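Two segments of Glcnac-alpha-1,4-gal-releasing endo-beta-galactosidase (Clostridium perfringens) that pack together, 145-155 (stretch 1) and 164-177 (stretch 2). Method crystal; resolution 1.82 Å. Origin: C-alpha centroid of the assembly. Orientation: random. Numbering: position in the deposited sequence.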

ATOM      1  N   HIS A 145      -3.948  17.345   3.900  1.00  9.83           N
ATOM      2  CA  HIS A 145      -3.355  16.020   4.069  1.00 10.12           C
ATOM      3  C   HIS A 145      -1.873  16.080   3.786  1.00 10.44           C
ATOM      4  O   HIS A 145      -1.398  17.061   3.239  1.00 10.49           O
ATOM      5  CB  HIS A 145      -4.062  14.958   3.184  1.00  9.91           C
ATOM      6  CG  HIS A 145      -3.791  15.063   1.707  1.00 10.29           C
ATOM      7  ND1 HIS A 145      -4.443  15.957   0.884  1.00 12.87           N
ATOM      8  CD2 HIS A 145      -3.004  14.311   0.898  1.00 11.61           C
ATOM      9  CE1 HIS A 145      -4.052  15.769  -0.369  1.00 14.20           C
ATOM     10  NE2 HIS A 145      -3.174  14.772  -0.386  1.00 12.63           N
ATOM     11  N   GLN A 146      -1.151  15.033   4.172  1.00  9.72           N
ATOM     12  CA  GLN A 146       0.238  14.883   3.753  1.00  9.96           C
ATOM     13  C   GLN A 146       0.303  13.645   2.875  1.00  9.69           C
ATOM     14  O   GLN A 146      -0.608  12.815   2.908  1.00  9.78           O
ATOM     15  CB  GLN A 146       1.171  14.740   4.967  1.00  9.63           C
ATOM     16  CG  GLN A 146       0.747  13.648   5.968  1.00  9.33           C
ATOM     17  CD  GLN A 146       0.119  14.254   7.227  1.00  9.74           C
ATOM     18  OE1 GLN A 146       0.753  15.071   7.897  1.00 11.69           O
ATOM     19  NE2 GLN A 146      -1.129  13.889   7.520  1.00  8.60           N
ATOM     20  N   ALA A 147       1.371  13.514   2.090  1.00 10.19           N
ATOM     21  CA  ALA A 147       1.461  12.383   1.170  1.00  9.62           C
ATOM     22  C   ALA A 147       2.892  11.928   0.905  1.00 10.43           C
ATOM     23  O   ALA A 147       3.803  12.753   0.735  1.00  9.76           O
ATOM     24  CB  ALA A 147       0.750  12.712  -0.152  1.00  9.79           C
ATOM     25  N   TRP A 148       3.061  10.604   0.896  1.00  9.91           N
ATOM     26  CA  TRP A 148       4.275   9.967   0.414  1.00 10.23           C
ATOM     27  C   TRP A 148       3.774   9.098  -0.717  1.00  9.86           C
ATOM     28  O   TRP A 148       2.938   8.201  -0.501  1.00 10.31           O
ATOM     29  CB  TRP A 148       4.884   9.097   1.501  1.00  9.98           C
ATOM     30  CG  TRP A 148       6.034   8.221   1.044  1.00 11.03           C
ATOM     31  CD1 TRP A 148       6.911   8.441   0.006  1.00  9.73           C
ATOM     32  CD2 TRP A 148       6.437   6.992   1.653  1.00 10.77           C
ATOM     33  NE1 TRP A 148       7.808   7.390  -0.081  1.00 10.56           N
ATOM     34  CE2 TRP A 148       7.557   6.507   0.937  1.00 10.08           C
ATOM     35  CE3 TRP A 148       5.957   6.247   2.731  1.00 10.66           C
ATOM     36  CZ2 TRP A 148       8.190   5.291   1.257  1.00  9.71           C
ATOM     37  CZ3 TRP A 148       6.591   5.042   3.060  1.00  9.68           C
ATOM     38  CH2 TRP A 148       7.689   4.575   2.316  1.00 10.50           C
ATOM     39  N   TRP A 149       4.211   9.396  -1.937  1.00  9.46           N
ATOM     40  CA  TRP A 149       3.668   8.677  -3.085  1.00  9.31           C
ATOM     41  C   TRP A 149       4.694   8.501  -4.195  1.00  9.64           C
ATOM     42  O   TRP A 149       5.735   9.162  -4.212  1.00 10.59           O
ATOM     43  CB  TRP A 149       2.392   9.362  -3.637  1.00  8.78           C
ATOM     44  CG  TRP A 149       2.427  10.874  -3.850  1.00  9.51           C
ATOM     45  CD1 TRP A 149       2.691  11.856  -2.915  1.00  9.23           C
ATOM     46  CD2 TRP A 149       2.066  11.566  -5.063  1.00 10.77           C
ATOM     47  NE1 TRP A 149       2.544  13.103  -3.492  1.00  9.73           N
ATOM     48  CE2 TRP A 149       2.153  12.952  -4.803  1.00 10.52           C
ATOM     49  CE3 TRP A 149       1.690  11.138  -6.355  1.00 11.17           C
ATOM     50  CZ2 TRP A 149       1.888  13.934  -5.788  1.00 10.95           C
ATOM     51  CZ3 TRP A 149       1.417  12.123  -7.340  1.00 10.08           C
ATOM     52  CH2 TRP A 149       1.523  13.501  -7.037  1.00 10.89           C
ATOM     53  N   MET A 150       4.391   7.592  -5.120  1.00  9.83           N
ATOM     54  CA  MET A 150       5.308   7.264  -6.201  1.00  9.39           C
ATOM     55  C   MET A 150       4.526   7.268  -7.498  1.00  9.55           C
ATOM     56  O   MET A 150       3.347   6.941  -7.506  1.00  8.97           O
ATOM     57  CB  MET A 150       5.959   5.894  -5.963  1.00  9.12           C
ATOM     58  CG  MET A 150       6.774   5.871  -4.637  1.00  9.67           C
ATOM     59  SD  MET A 150       7.548   4.258  -4.313  1.00 12.00           S
ATOM     60  CE  MET A 150       8.764   4.288  -5.634  1.00 13.77           C
ATOM     61  N   VAL A 151       5.199   7.686  -8.571  1.00  9.60           N
ATOM     62  CA  VAL A 151       4.587   7.753  -9.891  1.00 10.16           C
ATOM     63  C   VAL A 151       5.526   7.134 -10.913  1.00 10.23           C
ATOM     64  O   VAL A 151       6.746   7.229 -10.779  1.00 10.53           O
ATOM     65  CB  VAL A 151       4.238   9.220 -10.300  1.00 10.12           C
ATOM     66  CG1 VAL A 151       3.123   9.779  -9.404  1.00 11.23           C
ATOM     67  CG2 VAL A 151       5.482  10.153 -10.258  1.00 11.43           C
ATOM     68  N   GLY A 152       4.954   6.492 -11.928  1.00  9.89           N
ATOM     69  CA  GLY A 152       5.739   5.954 -13.020  1.00 10.16           C
ATOM     70  C   GLY A 152       6.524   7.054 -13.710  1.00 10.67           C
ATOM     71  O   GLY A 152       6.067   8.206 -13.825  1.00 10.90           O
ATOM     72  N   MET A 153       7.720   6.704 -14.177  1.00  9.69           N
ATOM     73  CA  MET A 153       8.579   7.689 -14.826  1.00 10.42           C
ATOM     74  C   MET A 153       8.312   7.822 -16.313  1.00  9.94           C
ATOM     75  O   MET A 153       8.998   8.596 -16.996  1.00 10.51           O
ATOM     76  CB  MET A 153      10.059   7.363 -14.570  1.00 10.19           C
ATOM     77  CG  MET A 153      10.483   7.617 -13.109  1.00 12.70           C
ATOM     78  SD  MET A 153      10.300   9.329 -12.521  1.00 14.35           S
ATOM     79  CE  MET A 153      11.100  10.221 -13.595  1.00 17.92           C
ATOM     80  N   GLN A 154       7.331   7.069 -16.828  1.00  9.92           N
ATOM     81  CA  GLN A 154       6.875   7.246 -18.215  1.00 10.02           C
ATOM     82  C   GLN A 154       8.053   7.106 -19.187  1.00 10.35           C
ATOM     83  O   GLN A 154       8.177   7.830 -20.172  1.00 10.16           O
ATOM     84  CB  GLN A 154       6.128   8.599 -18.370  1.00 10.83           C
ATOM     85  CG  GLN A 154       4.829   8.622 -17.543  1.00  9.89           C
ATOM     86  CD  GLN A 154       4.206  10.012 -17.344  1.00 11.43           C
ATOM     87  OE1 GLN A 154       3.711  10.301 -16.260  1.00 10.93           O
ATOM     88  NE2 GLN A 154       4.218  10.849 -18.380  1.00  9.38           N
ATOM     89  N   ASP A 155       8.907   6.133 -18.904  1.00 10.09           N
ATOM     90  CA  ASP A 155      10.152   5.952 -19.667  1.00 10.27           C
ATOM     91  C   ASP A 155       9.946   5.351 -21.049  1.00 10.36           C
ATOM     92  O   ASP A 155      10.846   5.433 -21.912  1.00 11.22           O
ATOM     93  CB  ASP A 155      11.134   5.093 -18.862  1.00 10.25           C
ATOM     94  CG  ASP A 155      11.743   5.844 -17.692  1.00 11.63           C
ATOM     95  OD1 ASP A 155      12.092   7.052 -17.851  1.00 10.55           O
ATOM     96  OD2 ASP A 155      11.932   5.290 -16.589  1.00 12.52           O
ATOM     97  N   LYS A 164       2.172   4.171 -21.145  1.00 10.63           N
ATOM     98  CA  LYS A 164       1.432   3.237 -20.315  1.00 11.08           C
ATOM     99  C   LYS A 164       2.163   3.044 -18.962  1.00 11.09           C
ATOM    100  O   LYS A 164       1.816   2.144 -18.208  1.00 13.10           O
ATOM    101  CB  LYS A 164       1.302   1.881 -21.011  1.00 11.40           C
ATOM    102  CG  LYS A 164       0.423   1.861 -22.267  1.00 13.65           C
ATOM    103  N   GLN A 165       3.168   3.871 -18.673  1.00  9.95           N
ATOM    104  CA  GLN A 165       3.979   3.689 -17.460  1.00  9.11           C
ATOM    105  C   GLN A 165       3.729   4.835 -16.490  1.00  9.05           C
ATOM    106  O   GLN A 165       4.640   5.609 -16.138  1.00  8.25           O
ATOM    107  CB  GLN A 165       5.477   3.518 -17.806  1.00  9.43           C
ATOM    108  CG  GLN A 165       5.690   2.322 -18.730  1.00  9.16           C
ATOM    109  CD  GLN A 165       7.137   1.922 -18.989  1.00 12.11           C
ATOM    110  OE1 GLN A 165       8.057   2.659 -18.697  1.00 14.05           O
ATOM    111  NE2 GLN A 165       7.324   0.721 -19.538  1.00 15.22           N
ATOM    112  N   THR A 166       2.464   4.932 -16.079  1.00  8.83           N
ATOM    113  CA  THR A 166       1.933   6.099 -15.381  1.00  8.91           C
ATOM    114  C   THR A 166       1.323   5.730 -14.036  1.00  8.96           C
ATOM    115  O   THR A 166       0.536   6.515 -13.484  1.00  8.46           O
ATOM    116  CB  THR A 166       0.788   6.725 -16.235  1.00  8.52           C
ATOM    117  OG1 THR A 166      -0.137   5.668 -16.563  1.00  9.79           O
ATOM    118  CG2 THR A 166       1.287   7.229 -17.599  1.00 10.08           C
ATOM    119  N   GLY A 167       1.640   4.538 -13.511  1.00  9.26           N
ATOM    120  CA  GLY A 167       1.083   4.111 -12.230  1.00  9.53           C
ATOM    121  C   GLY A 167       1.315   5.092 -11.086  1.00 10.24           C
ATOM    122  O   GLY A 167       2.365   5.748 -11.015  1.00 10.46           O
ATOM    123  N   GLU A 168       0.326   5.201 -10.198  1.00  9.38           N
ATOM    124  CA  GLU A 168       0.443   6.016  -8.972  1.00  9.36           C
ATOM    125  C   GLU A 168       0.218   5.110  -7.767  1.00  9.46           C
ATOM    126  O   GLU A 168      -0.764   4.360  -7.738  1.00  9.49           O
ATOM    127  CB  GLU A 168      -0.619   7.124  -8.951  1.00  9.55           C
ATOM    128  CG  GLU A 168      -0.576   7.947  -7.659  1.00  9.66           C
ATOM    129  CD  GLU A 168      -1.567   9.099  -7.626  1.00 12.35           C
ATOM    130  OE1 GLU A 168      -1.639   9.745  -6.559  1.00 11.66           O
ATOM    131  OE2 GLU A 168      -2.255   9.356  -8.638  1.00  9.83           O
ATOM    132  N   ILE A 169       1.133   5.152  -6.797  1.00  9.17           N
ATOM    133  CA  ILE A 169       0.919   4.485  -5.505  1.00  9.39           C
ATOM    134  C   ILE A 169       0.985   5.539  -4.424  1.00  9.88           C
ATOM    135  O   ILE A 169       2.029   6.162  -4.228  1.00 10.05           O
ATOM    136  CB  ILE A 169       1.972   3.375  -5.212  1.00  9.81           C
ATOM    137  CG1 ILE A 169       2.015   2.326  -6.331  1.00 10.30           C
ATOM    138  CG2 ILE A 169       1.701   2.717  -3.825  1.00  9.90           C
ATOM    139  CD1 ILE A 169       3.276   1.427  -6.253  1.00 12.14           C
ATOM    140  N   ASP A 170      -0.138   5.766  -3.734  1.00 10.45           N
ATOM    141  CA  ASP A 170      -0.133   6.700  -2.619  1.00  9.61           C
ATOM    142  C   ASP A 170       0.147   5.880  -1.364  1.00  9.48           C
ATOM    143  O   ASP A 170      -0.763   5.281  -0.806  1.00  9.76           O
ATOM    144  CB  ASP A 170      -1.477   7.417  -2.536  1.00 10.28           C
ATOM    145  CG  ASP A 170      -1.808   8.128  -3.825  1.00 11.62           C
ATOM    146  OD1 ASP A 170      -0.924   8.871  -4.326  1.00 12.11           O
ATOM    147  OD2 ASP A 170      -2.887   7.950  -4.417  1.00 14.11           O
ATOM    148  N   ILE A 171       1.416   5.789  -0.977  1.00  9.46           N
ATOM    149  CA  ILE A 171       1.810   4.927   0.155  1.00  9.70           C
ATOM    150  C   ILE A 171       1.241   5.486   1.443  1.00  9.84           C
ATOM    151  O   ILE A 171       0.853   4.729   2.332  1.00  9.73           O
ATOM    152  CB  ILE A 171       3.354   4.785   0.262  1.00  9.67           C
ATOM    153  CG1 ILE A 171       3.958   4.336  -1.081  1.00 10.87           C
ATOM    154  CG2 ILE A 171       3.747   3.791   1.369  1.00  9.81           C
ATOM    155  CD1 ILE A 171       5.484   4.583  -1.146  1.00 10.95           C
ATOM    156  N   LEU A 172       1.193   6.811   1.531  1.00  9.99           N
ATOM    157  CA  LEU A 172       0.525   7.477   2.632  1.00 10.55           C
ATOM    158  C   LEU A 172      -0.152   8.721   2.069  1.00 10.63           C
ATOM    159  O   LEU A 172       0.451   9.471   1.305  1.00 10.63           O
ATOM    160  CB  LEU A 172       1.551   7.861   3.717  1.00 10.63           C
ATOM    161  CG  LEU A 172       0.964   8.501   4.981  1.00 10.66           C
ATOM    162  CD1 LEU A 172       1.774   8.071   6.226  1.00 12.28           C
ATOM    163  CD2 LEU A 172       1.009  10.031   4.878  1.00  9.35           C
ATOM    164  N   GLU A 173      -1.413   8.928   2.438  1.00 10.98           N
ATOM    165  CA  GLU A 173      -2.177  10.069   1.965  1.00 11.43           C
ATOM    166  C   GLU A 173      -3.078  10.593   3.084  1.00 10.39           C
ATOM    167  O   GLU A 173      -4.082  11.272   2.831  1.00 10.90           O
ATOM    168  CB  GLU A 173      -3.000   9.649   0.713  1.00 11.99           C
ATOM    169  CG  GLU A 173      -3.473  10.837  -0.093  1.00 15.49           C
ATOM    170  CD  GLU A 173      -4.366  10.456  -1.279  1.00 17.08           C
ATOM    171  OE1 GLU A 173      -4.184  11.086  -2.330  1.00 21.96           O
ATOM    172  OE2 GLU A 173      -5.278   9.600  -1.147  1.00 17.17           O
ATOM    173  N   THR A 174      -2.685  10.296   4.328  1.00 10.22           N
ATOM    174  CA  THR A 174      -3.521  10.517   5.513  1.00  9.56           C
ATOM    175  C   THR A 174      -4.007  11.964   5.678  1.00  9.33           C
ATOM    176  O   THR A 174      -3.213  12.909   5.635  1.00  9.37           O
ATOM    177  CB  THR A 174      -2.753  10.052   6.747  1.00 10.19           C
ATOM    178  OG1 THR A 174      -2.375   8.666   6.543  1.00  9.58           O
ATOM    179  CG2 THR A 174      -3.671  10.050   7.988  1.00  8.49           C
ATOM    180  N   PHE A 175      -5.310  12.127   5.889  1.00  9.41           N
ATOM    181  CA  PHE A 175      -5.920  13.465   6.084  1.00 10.07           C
ATOM    182  C   PHE A 175      -5.656  13.996   7.475  1.00 10.01           C
ATOM    183  O   PHE A 175      -5.708  13.229   8.437  1.00 10.77           O
ATOM    184  CB  PHE A 175      -7.435  13.398   5.944  1.00 10.09           C
ATOM    185  CG  PHE A 175      -7.934  13.224   4.524  1.00 11.43           C
ATOM    186  CD1 PHE A 175      -9.242  13.569   4.216  1.00 13.21           C
ATOM    187  CD2 PHE A 175      -7.106  12.708   3.517  1.00 12.48           C
ATOM    188  CE1 PHE A 175      -9.728  13.421   2.901  1.00 12.19           C
ATOM    189  CE2 PHE A 175      -7.580  12.546   2.210  1.00 13.59           C
ATOM    190  CZ  PHE A 175      -8.912  12.898   1.916  1.00 12.14           C
ATOM    191  N   PHE A 176      -5.448  15.311   7.597  1.00  9.67           N
ATOM    192  CA  PHE A 176      -5.286  15.961   8.911  1.00  9.70           C
ATOM    193  C   PHE A 176      -6.500  15.716   9.830  1.00 10.25           C
ATOM    194  O   PHE A 176      -6.347  15.658  11.053  1.00 10.13           O
ATOM    195  CB  PHE A 176      -5.173  17.494   8.800  1.00  9.58           C
ATOM    196  CG  PHE A 176      -4.031  18.008   7.944  1.00  9.94           C
ATOM    197  CD1 PHE A 176      -2.958  17.204   7.576  1.00 10.00           C
ATOM    198  CD2 PHE A 176      -4.057  19.344   7.512  1.00  9.82           C
ATOM    199  CE1 PHE A 176      -1.920  17.715   6.773  1.00 10.67           C
ATOM    200  CE2 PHE A 176      -3.028  19.863   6.711  1.00 10.24           C
ATOM    201  CZ  PHE A 176      -1.965  19.050   6.336  1.00 10.80           C
ATOM    202  N   SER A 177      -7.691  15.596   9.236  1.00 10.32           N
ATOM    203  CA  SER A 177      -8.941  15.484  10.010  1.00 10.94           C
ATOM    204  C   SER A 177      -9.281  14.059  10.505  1.00 11.25           C
ATOM    205  O   SER A 177     -10.277  13.854  11.238  1.00 11.19           O
ATOM    206  CB  SER A 177     -10.110  16.048   9.193  1.00 10.67           C
ATOM    207  OG  SER A 177     -10.461  15.188   8.121  1.00 10.57           O
TER
HETATM  208  O   HOH W   1      -2.431  13.196  -2.660  1.00 23.15           O
HETATM  209  O   HOH W   2       8.787   4.254 -16.517  1.00 20.21           O

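Stretch 1 is a strand through residue 152, and stretch 2 runs antiparallel beside it, so backbone amides and carbonyls satisfy one another. At one hydrogen-bonded pair, Met-150 N donates to Ile-169 O and Ile-169 N to Met-150 O, both at 2.9 Å. At the next, Trp-148 N reaches Leu-172 O at 2.9 Å and Leu-172 N reaches Trp-148 O at 3.0 Å. Between these pairs the register slips by one residue, a beta bulge at Ile-171, whose N makes a weak second bond to Trp-148 O (2.9 Å). At the bulge the CA-to-CB bond of Ile-171 points toward stretch 1, and CD1 lies over the six-membered ring of Trp-148, 3.7 Å from its centroid, and also meets Met-150 SD at 3.8 Å. Ile-171, Trp-148 and Met-150 suit this buried spot because a branched aliphatic end, the flat face of an indole and a thioether pack closely through apolar surface.

Trp-148, Met-150, Ile-169 and Leu-172 point to one face of the sheet; Trp-149, Val-151, Glu-168 and Asp-170 point to the other. There Glu-168 OE1 lies 2.5 Å from Asp-170 OD1, so close that one acid probably holds a proton; Glu-168 OE2 and Trp-149 NE1 are satisfied elsewhere in the structure.

Toward residue 145, Thr-174 O accepts twice from Gln-146: from NE2 at 3.0 Å and, weakly, from N at 3.3 Å. The amide side chain suits this buried place, its OE1 being bonded elsewhere. The Phe-176 ring covers the backbone, with CE1 3.4 Å from His-145 C. Water 1 joins His-145 NE2 (2.9 Å) to Glu-173 OE1 (2.8 Å).

At the other end, Gly-152 N donates to Gly-167 O at 2.8 Å. Glycine fits at 152 because an ideal CB there would lie 2.2 Å from Gln-165 O. That carbonyl weakly accepts Gln-154 N (3.1 Å), while water 2 donates to Gln-165 OE1 (2.8 Å) and accepts from Asp-155 N (3.0 Å).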